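Local coordinates for VESB protease (Vibrio cholerae, PDB 4LK4), which probably acts as a secreted, trypsin-like serine endopeptidase of the S1 family, at residues I25-R31 and A64-I70. The protein carries 1 engineered substitution. Numbering follows the deposited sequence.
Sequences IVALVKR and ASVDVII
R31 reaches across to the backbone of A64-I70 at the end of an antiparallel strand pair. Its NH2 donates a nearly straight bond to V66 O (3.0 Å, 168°), which lies in the guanidinium plane, while A64 O sits over one face. NE forms a salt bridge with D67 OD1 at 3.3 Å, but the hydrogen bond within it is weak and bent (126°); the carboxylate and guanidinium planes are almost parallel. A long side chain suits this place: CG anti to the backbone N (chi1 -171°) and a bend at chi3 bring the guanidinium under the A64 carbonyl oxygen.

Further along, A27 pairs with I69 and V29 with D67, each through two backbone hydrogen bonds, and R31 N adds one to S65 O. Beta-branched V26 and V68 suit the extended backbone and mesh on one face, V26 CG1 lying 3.6 Å from V68 CB, with L28 beside V68. On the other face V29 CG1 meets I69 CD1 at 3.9 Å.

In the second shell, R83 forms a salt bridge with D67 OD2, while L109 packs against V68 and I70. Pairing strands 25-30 and 66-70 closes the N-terminal six-stranded barrel of the trypsin fold; D67, paired with both R31 and R83, probably stays ionised.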
ATOM      1  N   ILE A  25      14.510   4.341   0.575  1.00 42.37           N
ATOM      2  CA  ILE A  25      13.535   4.990  -0.310  1.00 40.23           C
ATOM      3  C   ILE A  25      13.243   4.105  -1.518  1.00 40.49           C
ATOM      4  O   ILE A  25      14.077   3.296  -1.931  1.00 42.46           O
ATOM      5  CB  ILE A  25      14.071   6.324  -0.835  1.00 38.59           C
ATOM      6  CG1 ILE A  25      12.987   7.193  -1.450  1.00 37.28           C
ATOM      7  CG2 ILE A  25      15.124   6.086  -1.910  1.00 38.85           C
ATOM      8  CD1 ILE A  25      11.940   7.667  -0.475  1.00 38.39           C
ATOM      9  N   VAL A  26      12.076   4.266  -2.110  1.00 39.71           N
ATOM     10  CA  VAL A  26      11.754   3.500  -3.306  1.00 40.64           C
ATOM     11  C   VAL A  26      11.082   4.361  -4.372  1.00 39.93           C
ATOM     12  O   VAL A  26      10.164   5.134  -4.065  1.00 39.69           O
ATOM     13  CB  VAL A  26      10.800   2.351  -2.958  1.00 41.98           C
ATOM     14  CG1 VAL A  26      10.514   1.514  -4.184  1.00 42.06           C
ATOM     15  CG2 VAL A  26      11.375   1.524  -1.815  1.00 43.41           C
ATOM     16  N   ALA A  27      11.550   4.224  -5.613  1.00 39.15           N
ATOM     17  CA  ALA A  27      10.874   4.806  -6.755  1.00 37.61           C
ATOM     18  C   ALA A  27      10.032   3.747  -7.442  1.00 38.51           C
ATOM     19  O   ALA A  27      10.486   2.632  -7.719  1.00 38.05           O
ATOM     20  CB  ALA A  27      11.870   5.370  -7.715  1.00 37.33           C
ATOM     21  N   LEU A  28       8.794   4.098  -7.707  1.00 39.68           N
ATOM     22  CA  LEU A  28       7.900   3.227  -8.459  1.00 42.23           C
ATOM     23  C   LEU A  28       7.914   3.672  -9.917  1.00 42.03           C
ATOM     24  O   LEU A  28       7.659   4.842 -10.229  1.00 40.14           O
ATOM     25  CB  LEU A  28       6.484   3.285  -7.880  1.00 44.19           C
ATOM     26  CG  LEU A  28       6.368   2.827  -6.429  1.00 46.87           C
ATOM     27  CD1 LEU A  28       4.902   2.853  -6.043  1.00 50.67           C
ATOM     28  CD2 LEU A  28       6.920   1.431  -6.242  1.00 47.50           C
ATOM     29  N   VAL A  29       8.237   2.749 -10.812  1.00 43.31           N
ATOM     30  CA  VAL A  29       8.415   3.145 -12.198  1.00 44.66           C
ATOM     31  C   VAL A  29       7.709   2.168 -13.092  1.00 46.98           C
ATOM     32  O   VAL A  29       7.591   0.994 -12.752  1.00 48.47           O
ATOM     33  CB  VAL A  29       9.898   3.291 -12.578  1.00 43.61           C
ATOM     34  CG1 VAL A  29      10.637   4.053 -11.482  1.00 44.20           C
ATOM     35  CG2 VAL A  29      10.553   1.960 -12.755  1.00 45.52           C
ATOM     36  N   LYS A  30       7.253   2.676 -14.229  1.00 47.91           N
ATOM     37  CA  LYS A  30       6.536   1.901 -15.192  1.00 51.09           C
ATOM     38  C   LYS A  30       7.459   0.836 -15.749  1.00 49.61           C
ATOM     39  O   LYS A  30       8.598   1.125 -16.095  1.00 46.71           O
ATOM     40  CB  LYS A  30       6.005   2.805 -16.307  1.00 56.48           C
ATOM     41  CG  LYS A  30       5.343   2.040 -17.450  1.00 65.41           C
ATOM     42  CD  LYS A  30       4.390   2.924 -18.245  1.00 72.56           C
ATOM     43  CE  LYS A  30       3.882   2.210 -19.498  1.00 80.80           C
ATOM     44  NZ  LYS A  30       4.804   2.500 -20.638  1.00 84.57           N
ATOM     45  N   ARG A  31       6.952  -0.399 -15.834  1.00 49.95           N
ATOM     46  CA  ARG A  31       7.744  -1.505 -16.316  1.00 49.71           C
ATOM     47  C   ARG A  31       8.122  -1.333 -17.772  1.00 50.89           C
ATOM     48  O   ARG A  31       7.290  -0.948 -18.598  1.00 50.88           O
ATOM     49  CB  ARG A  31       6.997  -2.834 -16.159  1.00 52.01           C
ATOM     50  CG  ARG A  31       7.922  -4.020 -16.450  1.00 52.46           C
ATOM     51  CD  ARG A  31       7.359  -5.339 -16.021  1.00 54.17           C
ATOM     52  NE  ARG A  31       6.928  -5.350 -14.636  1.00 53.24           N
ATOM     53  CZ  ARG A  31       6.282  -6.373 -14.078  1.00 54.56           C
ATOM     54  NH1 ARG A  31       5.994  -7.444 -14.798  1.00 57.25           N
ATOM     55  NH2 ARG A  31       5.899  -6.319 -12.813  1.00 53.69           N
ATOM     56  N   ALA A  64       1.704  -6.015 -13.056  1.00 56.14           N
ATOM     57  CA  ALA A  64       2.559  -6.380 -14.213  1.00 57.26           C
ATOM     58  C   ALA A  64       3.094  -5.190 -15.003  1.00 55.24           C
ATOM     59  O   ALA A  64       3.970  -5.360 -15.843  1.00 55.93           O
ATOM     60  CB  ALA A  64       1.834  -7.336 -15.166  1.00 58.61           C
ATOM     61  N   SER A  65       2.565  -4.002 -14.752  1.00 53.99           N
ATOM     62  CA  SER A  65       3.072  -2.812 -15.396  1.00 55.67           C
ATOM     63  C   SER A  65       3.989  -1.996 -14.452  1.00 53.03           C
ATOM     64  O   SER A  65       4.330  -0.825 -14.747  1.00 52.09           O
ATOM     65  CB  SER A  65       1.897  -1.963 -15.860  1.00 58.18           C
ATOM     66  OG  SER A  65       1.255  -1.407 -14.709  1.00 63.94           O
ATOM     67  N   VAL A  66       4.407  -2.594 -13.335  1.00 51.27           N
ATOM     68  CA  VAL A  66       5.146  -1.825 -12.314  1.00 49.29           C
ATOM     69  C   VAL A  66       6.432  -2.479 -11.848  1.00 48.11           C
ATOM     70  O   VAL A  66       6.443  -3.662 -11.513  1.00 48.01           O
ATOM     71  CB  VAL A  66       4.262  -1.541 -11.094  1.00 49.36           C
ATOM     72  CG1 VAL A  66       5.090  -1.052  -9.898  1.00 48.52           C
ATOM     73  CG2 VAL A  66       3.200  -0.518 -11.476  1.00 49.65           C
ATOM     74  N   ASP A  67       7.506  -1.683 -11.845  1.00 47.01           N
ATOM     75  CA  ASP A  67       8.761  -2.021 -11.187  1.00 46.49           C
ATOM     76  C   ASP A  67       8.957  -1.089 -10.012  1.00 44.69           C
ATOM     77  O   ASP A  67       8.351  -0.022  -9.945  1.00 43.84           O
ATOM     78  CB  ASP A  67       9.954  -1.820 -12.112  1.00 47.79           C
ATOM     79  CG  ASP A  67       9.989  -2.795 -13.266  1.00 51.03           C
ATOM     80  OD1 ASP A  67       9.437  -3.910 -13.110  1.00 54.01           O
ATOM     81  OD2 ASP A  67      10.573  -2.436 -14.338  1.00 51.49           O
ATOM     82  N   VAL A  68       9.837  -1.489  -9.099  1.00 43.89           N
ATOM     83  CA  VAL A  68      10.299  -0.613  -8.052  1.00 42.98           C
ATOM     84  C   VAL A  68      11.811  -0.553  -8.115  1.00 42.81           C
ATOM     85  O   VAL A  68      12.467  -1.483  -8.602  1.00 44.47           O
ATOM     86  CB  VAL A  68       9.865  -1.081  -6.650  1.00 42.75           C
ATOM     87  CG1 VAL A  68       8.417  -1.498  -6.666  1.00 42.83           C
ATOM     88  CG2 VAL A  68      10.753  -2.217  -6.136  1.00 43.83           C
ATOM     89  N   ILE A  69      12.345   0.551  -7.620  1.00 41.69           N
ATOM     90  CA  ILE A  69      13.806   0.749  -7.512  1.00 42.43           C
ATOM     91  C   ILE A  69      14.107   1.144  -6.090  1.00 40.77           C
ATOM     92  O   ILE A  69      13.794   2.256  -5.687  1.00 39.10           O
ATOM     93  CB  ILE A  69      14.356   1.843  -8.417  1.00 42.57           C
ATOM     94  CG1 ILE A  69      14.010   1.555  -9.868  1.00 43.67           C
ATOM     95  CG2 ILE A  69      15.885   1.915  -8.264  1.00 44.93           C
ATOM     96  CD1 ILE A  69      14.273   2.725 -10.801  1.00 44.15           C
ATOM     97  N   ILE A  70      14.666   0.197  -5.346  1.00 41.03           N
ATOM     98  CA  ILE A  70      14.944   0.341  -3.920  1.00 41.42           C
ATOM     99  C   ILE A  70      16.292   1.017  -3.800  1.00 41.47           C
ATOM    100  O   ILE A  70      17.247   0.603  -4.438  1.00 42.28           O
ATOM    101  CB  ILE A  70      15.024  -1.053  -3.212  1.00 42.34           C
ATOM    102  CG1 ILE A  70      13.699  -1.822  -3.373  1.00 42.15           C
ATOM    103  CG2 ILE A  70      15.324  -0.909  -1.739  1.00 42.21           C
ATOM    104  CD1 ILE A  70      13.645  -3.160  -2.684  1.00 42.73           C
TER